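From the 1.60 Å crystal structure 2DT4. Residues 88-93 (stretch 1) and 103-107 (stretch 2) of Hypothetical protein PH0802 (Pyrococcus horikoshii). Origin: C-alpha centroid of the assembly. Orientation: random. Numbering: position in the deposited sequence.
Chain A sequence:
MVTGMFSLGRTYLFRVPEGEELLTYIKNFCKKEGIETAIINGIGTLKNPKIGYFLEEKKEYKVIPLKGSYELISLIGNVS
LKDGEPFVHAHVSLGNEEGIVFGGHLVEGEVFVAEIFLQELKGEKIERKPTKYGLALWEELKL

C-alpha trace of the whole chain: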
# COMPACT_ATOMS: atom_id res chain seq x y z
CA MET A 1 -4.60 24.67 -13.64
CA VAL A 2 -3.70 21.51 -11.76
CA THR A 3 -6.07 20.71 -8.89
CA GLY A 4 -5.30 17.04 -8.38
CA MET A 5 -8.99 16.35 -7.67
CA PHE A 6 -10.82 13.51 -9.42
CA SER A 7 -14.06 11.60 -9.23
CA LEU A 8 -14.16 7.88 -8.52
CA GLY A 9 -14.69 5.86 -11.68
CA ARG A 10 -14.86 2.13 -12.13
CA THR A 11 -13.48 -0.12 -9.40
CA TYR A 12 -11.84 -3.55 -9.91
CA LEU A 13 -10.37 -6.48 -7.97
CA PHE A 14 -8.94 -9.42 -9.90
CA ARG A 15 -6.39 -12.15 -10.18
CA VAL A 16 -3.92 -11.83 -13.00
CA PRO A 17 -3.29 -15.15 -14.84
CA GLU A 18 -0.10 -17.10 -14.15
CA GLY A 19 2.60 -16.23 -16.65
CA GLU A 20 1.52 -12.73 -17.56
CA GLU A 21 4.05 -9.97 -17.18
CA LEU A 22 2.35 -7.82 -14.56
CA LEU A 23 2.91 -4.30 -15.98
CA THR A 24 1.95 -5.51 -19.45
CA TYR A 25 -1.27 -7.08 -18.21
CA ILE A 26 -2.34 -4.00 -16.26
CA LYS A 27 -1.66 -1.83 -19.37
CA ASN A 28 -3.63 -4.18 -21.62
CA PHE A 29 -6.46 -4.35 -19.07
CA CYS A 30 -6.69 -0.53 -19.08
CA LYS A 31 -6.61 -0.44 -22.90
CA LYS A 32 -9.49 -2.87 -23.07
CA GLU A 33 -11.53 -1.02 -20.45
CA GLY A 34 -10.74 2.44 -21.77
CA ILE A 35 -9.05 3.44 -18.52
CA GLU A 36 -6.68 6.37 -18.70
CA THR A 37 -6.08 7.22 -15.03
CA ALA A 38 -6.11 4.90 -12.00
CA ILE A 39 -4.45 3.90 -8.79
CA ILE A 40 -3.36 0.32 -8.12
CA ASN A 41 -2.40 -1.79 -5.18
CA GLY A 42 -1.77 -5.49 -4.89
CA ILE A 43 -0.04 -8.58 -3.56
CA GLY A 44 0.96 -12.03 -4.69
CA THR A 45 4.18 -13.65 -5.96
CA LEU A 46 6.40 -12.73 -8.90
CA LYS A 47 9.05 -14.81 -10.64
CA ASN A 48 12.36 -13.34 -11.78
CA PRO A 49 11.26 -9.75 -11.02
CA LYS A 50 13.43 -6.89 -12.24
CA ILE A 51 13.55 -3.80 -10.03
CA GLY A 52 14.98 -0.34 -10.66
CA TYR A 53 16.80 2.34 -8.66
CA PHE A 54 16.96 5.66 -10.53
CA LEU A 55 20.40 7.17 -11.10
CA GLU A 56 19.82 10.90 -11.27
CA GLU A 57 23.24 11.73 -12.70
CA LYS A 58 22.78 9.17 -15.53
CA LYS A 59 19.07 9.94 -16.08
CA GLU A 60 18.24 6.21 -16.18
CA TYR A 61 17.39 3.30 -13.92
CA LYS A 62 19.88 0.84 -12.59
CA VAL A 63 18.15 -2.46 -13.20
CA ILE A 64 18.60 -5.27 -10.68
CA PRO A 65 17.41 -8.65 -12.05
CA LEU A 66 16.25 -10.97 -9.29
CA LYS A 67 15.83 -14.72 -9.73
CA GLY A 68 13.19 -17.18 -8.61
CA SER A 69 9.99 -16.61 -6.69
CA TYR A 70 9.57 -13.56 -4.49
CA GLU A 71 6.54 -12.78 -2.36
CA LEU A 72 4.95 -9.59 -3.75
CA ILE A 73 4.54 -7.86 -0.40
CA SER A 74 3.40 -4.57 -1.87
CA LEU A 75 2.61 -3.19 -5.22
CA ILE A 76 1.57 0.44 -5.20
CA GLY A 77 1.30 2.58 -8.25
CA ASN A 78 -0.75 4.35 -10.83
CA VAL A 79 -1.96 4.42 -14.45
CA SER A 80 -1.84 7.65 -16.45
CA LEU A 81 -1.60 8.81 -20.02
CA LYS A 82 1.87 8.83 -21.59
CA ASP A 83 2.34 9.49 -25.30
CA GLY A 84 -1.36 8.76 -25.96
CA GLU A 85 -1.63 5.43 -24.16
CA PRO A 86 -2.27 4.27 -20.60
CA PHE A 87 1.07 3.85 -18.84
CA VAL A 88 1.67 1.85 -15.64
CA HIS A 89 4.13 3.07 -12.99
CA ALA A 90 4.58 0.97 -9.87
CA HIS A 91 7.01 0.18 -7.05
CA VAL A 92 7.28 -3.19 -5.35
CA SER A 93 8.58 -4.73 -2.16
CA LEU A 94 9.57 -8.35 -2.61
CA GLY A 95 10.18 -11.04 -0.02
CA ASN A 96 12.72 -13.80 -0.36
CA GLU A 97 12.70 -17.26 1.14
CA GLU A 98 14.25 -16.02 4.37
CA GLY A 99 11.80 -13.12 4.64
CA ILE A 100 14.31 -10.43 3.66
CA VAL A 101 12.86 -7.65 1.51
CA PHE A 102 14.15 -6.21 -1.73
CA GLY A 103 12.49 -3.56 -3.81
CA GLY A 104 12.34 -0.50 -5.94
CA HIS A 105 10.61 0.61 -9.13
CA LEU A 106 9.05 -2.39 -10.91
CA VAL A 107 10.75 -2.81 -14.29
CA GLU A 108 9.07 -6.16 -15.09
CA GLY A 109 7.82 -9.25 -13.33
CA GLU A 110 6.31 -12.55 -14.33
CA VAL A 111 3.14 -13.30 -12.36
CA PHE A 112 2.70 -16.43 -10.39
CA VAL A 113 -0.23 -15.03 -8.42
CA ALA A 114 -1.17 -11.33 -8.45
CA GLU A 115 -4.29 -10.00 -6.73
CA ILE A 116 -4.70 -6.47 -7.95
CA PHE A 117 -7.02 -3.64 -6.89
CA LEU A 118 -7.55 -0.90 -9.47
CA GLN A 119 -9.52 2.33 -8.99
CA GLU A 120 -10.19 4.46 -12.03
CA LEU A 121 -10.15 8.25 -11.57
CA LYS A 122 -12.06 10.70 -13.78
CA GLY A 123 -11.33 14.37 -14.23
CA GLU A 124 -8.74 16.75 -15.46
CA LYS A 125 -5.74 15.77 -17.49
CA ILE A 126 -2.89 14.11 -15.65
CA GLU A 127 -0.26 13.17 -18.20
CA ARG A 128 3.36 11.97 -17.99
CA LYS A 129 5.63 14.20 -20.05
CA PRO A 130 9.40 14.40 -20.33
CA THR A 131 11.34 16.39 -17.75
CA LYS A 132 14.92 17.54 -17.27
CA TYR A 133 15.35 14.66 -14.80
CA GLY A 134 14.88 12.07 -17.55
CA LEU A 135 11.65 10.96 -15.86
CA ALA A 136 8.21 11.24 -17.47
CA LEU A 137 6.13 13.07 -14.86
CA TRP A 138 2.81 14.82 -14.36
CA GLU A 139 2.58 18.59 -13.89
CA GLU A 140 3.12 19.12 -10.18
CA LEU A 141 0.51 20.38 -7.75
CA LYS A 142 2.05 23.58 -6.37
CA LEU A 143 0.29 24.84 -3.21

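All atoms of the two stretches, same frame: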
# COMPACT_ATOMS: atom_id res chain seq x y z
N VAL A 88 1.69 2.39 -17.00
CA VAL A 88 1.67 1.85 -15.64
C VAL A 88 3.01 2.13 -14.96
O VAL A 88 4.08 1.81 -15.48
CB VAL A 88 1.38 0.34 -15.64
CG1 VAL A 88 1.08 -0.13 -14.21
CG2 VAL A 88 0.21 0.03 -16.57
N HIS A 89 2.95 2.78 -13.79
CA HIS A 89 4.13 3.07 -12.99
C HIS A 89 3.89 2.51 -11.62
O HIS A 89 2.94 2.90 -10.95
CB HIS A 89 4.42 4.56 -12.93
CG HIS A 89 5.72 4.89 -12.26
ND1 HIS A 89 6.86 4.14 -12.44
CD2 HIS A 89 6.05 5.88 -11.38
CE1 HIS A 89 7.84 4.66 -11.72
NE2 HIS A 89 7.38 5.72 -11.09
N ALA A 90 4.73 1.57 -11.19
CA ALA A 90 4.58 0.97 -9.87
C ALA A 90 5.89 0.65 -9.20
O ALA A 90 6.90 0.44 -9.85
CB ALA A 90 3.75 -0.28 -9.95
N HIS A 91 5.86 0.59 -7.88
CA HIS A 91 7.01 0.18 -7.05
C HIS A 91 6.59 -1.05 -6.29
O HIS A 91 5.42 -1.24 -5.98
CB HIS A 91 7.43 1.26 -6.05
CG HIS A 91 8.16 2.40 -6.68
ND1 HIS A 91 9.36 2.87 -6.19
CD2 HIS A 91 7.90 3.13 -7.79
CE1 HIS A 91 9.77 3.89 -6.93
NE2 HIS A 91 8.90 4.07 -7.91
N VAL A 92 7.58 -1.91 -6.04
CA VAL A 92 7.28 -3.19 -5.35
C VAL A 92 8.25 -3.45 -4.22
O VAL A 92 9.41 -3.06 -4.28
CB VAL A 92 7.32 -4.38 -6.34
CG1 VAL A 92 6.16 -4.35 -7.30
CG2 VAL A 92 8.67 -4.45 -7.05
N SER A 93 7.76 -4.21 -3.24
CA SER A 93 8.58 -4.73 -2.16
C SER A 93 8.36 -6.24 -2.32
O SER A 93 7.23 -6.72 -2.58
CB SER A 93 8.28 -4.23 -0.76
OG SER A 93 7.04 -4.63 -0.38
N GLY A 103 13.49 -4.33 -3.11
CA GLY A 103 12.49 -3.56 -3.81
C GLY A 103 12.99 -2.34 -4.51
O GLY A 103 14.16 -1.92 -4.38
N GLY A 104 12.05 -1.69 -5.19
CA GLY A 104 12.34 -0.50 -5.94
C GLY A 104 11.23 -0.27 -6.95
O GLY A 104 10.13 -0.82 -6.80
N HIS A 105 11.53 0.47 -8.01
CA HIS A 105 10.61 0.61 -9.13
C HIS A 105 10.46 -0.74 -9.81
O HIS A 105 11.44 -1.44 -10.01
CB HIS A 105 11.21 1.64 -10.09
CG HIS A 105 10.61 1.61 -11.46
ND1 HIS A 105 11.37 1.48 -12.60
CD2 HIS A 105 9.33 1.73 -11.87
CE1 HIS A 105 10.57 1.52 -13.65
NE2 HIS A 105 9.33 1.68 -13.23
N LEU A 106 9.24 -1.13 -10.21
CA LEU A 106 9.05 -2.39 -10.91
C LEU A 106 9.34 -2.18 -12.39
O LEU A 106 8.66 -1.41 -13.05
CB LEU A 106 7.64 -2.93 -10.75
CG LEU A 106 7.40 -4.28 -11.42
CD1 LEU A 106 8.28 -5.39 -10.85
CD2 LEU A 106 5.93 -4.63 -11.33
N VAL A 107 10.36 -2.85 -12.88
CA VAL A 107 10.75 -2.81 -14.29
C VAL A 107 9.98 -3.87 -15.07
O VAL A 107 9.41 -3.57 -16.12
CB VAL A 107 12.27 -3.00 -14.46
CG1 VAL A 107 12.63 -3.09 -15.97
CG2 VAL A 107 12.98 -1.84 -13.80
O HOH W 1 6.51 0.37 -13.08

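The two stretches run antiparallel, their end-to-end directions 155° apart, and bury 369 Å² between them. Val88 lies too far from the second stretch to touch it, so the contact begins at His89. The CA-to-CB bond of His89 points sideways, but with chi1 in the t well its ring reaches the partner: the His105 ring comes up to the edge of the His89 ring, near its plane. The ring centroids are 5.0 Å apart and the planes meet at 50°, an oblique arrangement. NE2 of His89 is hydrogen-bonded elsewhere in the structure.

Ala90 contributes through its backbone. Leu106 N donates to Ala90 O at 2.8 Å, with an N-H...O angle of 173°, so the bond is almost linear. The other half of this exchange is made through a water: it accepts from Ala90 N at 2.9 Å and donates to Leu106 O at 2.8 Å. Ala90 N and Leu106 O are thus linked by the water rather than bonded directly, a sign that the strands have parted here, next to the corner that the chain turns at His105.

His91 pairs with His105 in a non-hydrogen-bonded bridge. Their CA atoms approach to 4.2 Å, yet the side chains diverge. The His91 ring nevertheless covers the backbone of its partner: CA of His105 sits 3.8 Å from the centroid of the His91 ring and only 5° off its normal, a CH-pi contact over the face. On the main chain, CA of His91 makes a CA-H...O contact with O of Gly104 at 3.3 Å; the 123° angle at the hydrogen is far from linear.

Val92 and Gly104 form the hydrogen-bonded pair of the register. Val92 N donates to Gly104 O at 2.9 Å and 164°, and Gly104 N returns a bond to Val92 O at 3.1 Å and 154°. The Val92 side chain also packs against Leu106, whose CA-to-CB bond points toward stretch 1; CG2 of Val92 lies 3.9 Å from CD1 of Leu106, an apolar contact.

Ser93 closes the contact opposite Gly103 in a non-hydrogen-bonded pair, with the two CA atoms 4.4 Å apart. The absence of a side chain at Gly103 permits close approach: its CA lies 3.2 Å from O of Val92, and an ideal CB there would fall 2.5 Å from that same oxygen, a clash. The backbone angles of Gly103, 174/177, independently call for glycine. OG of Ser93 is hydrogen-bonded elsewhere.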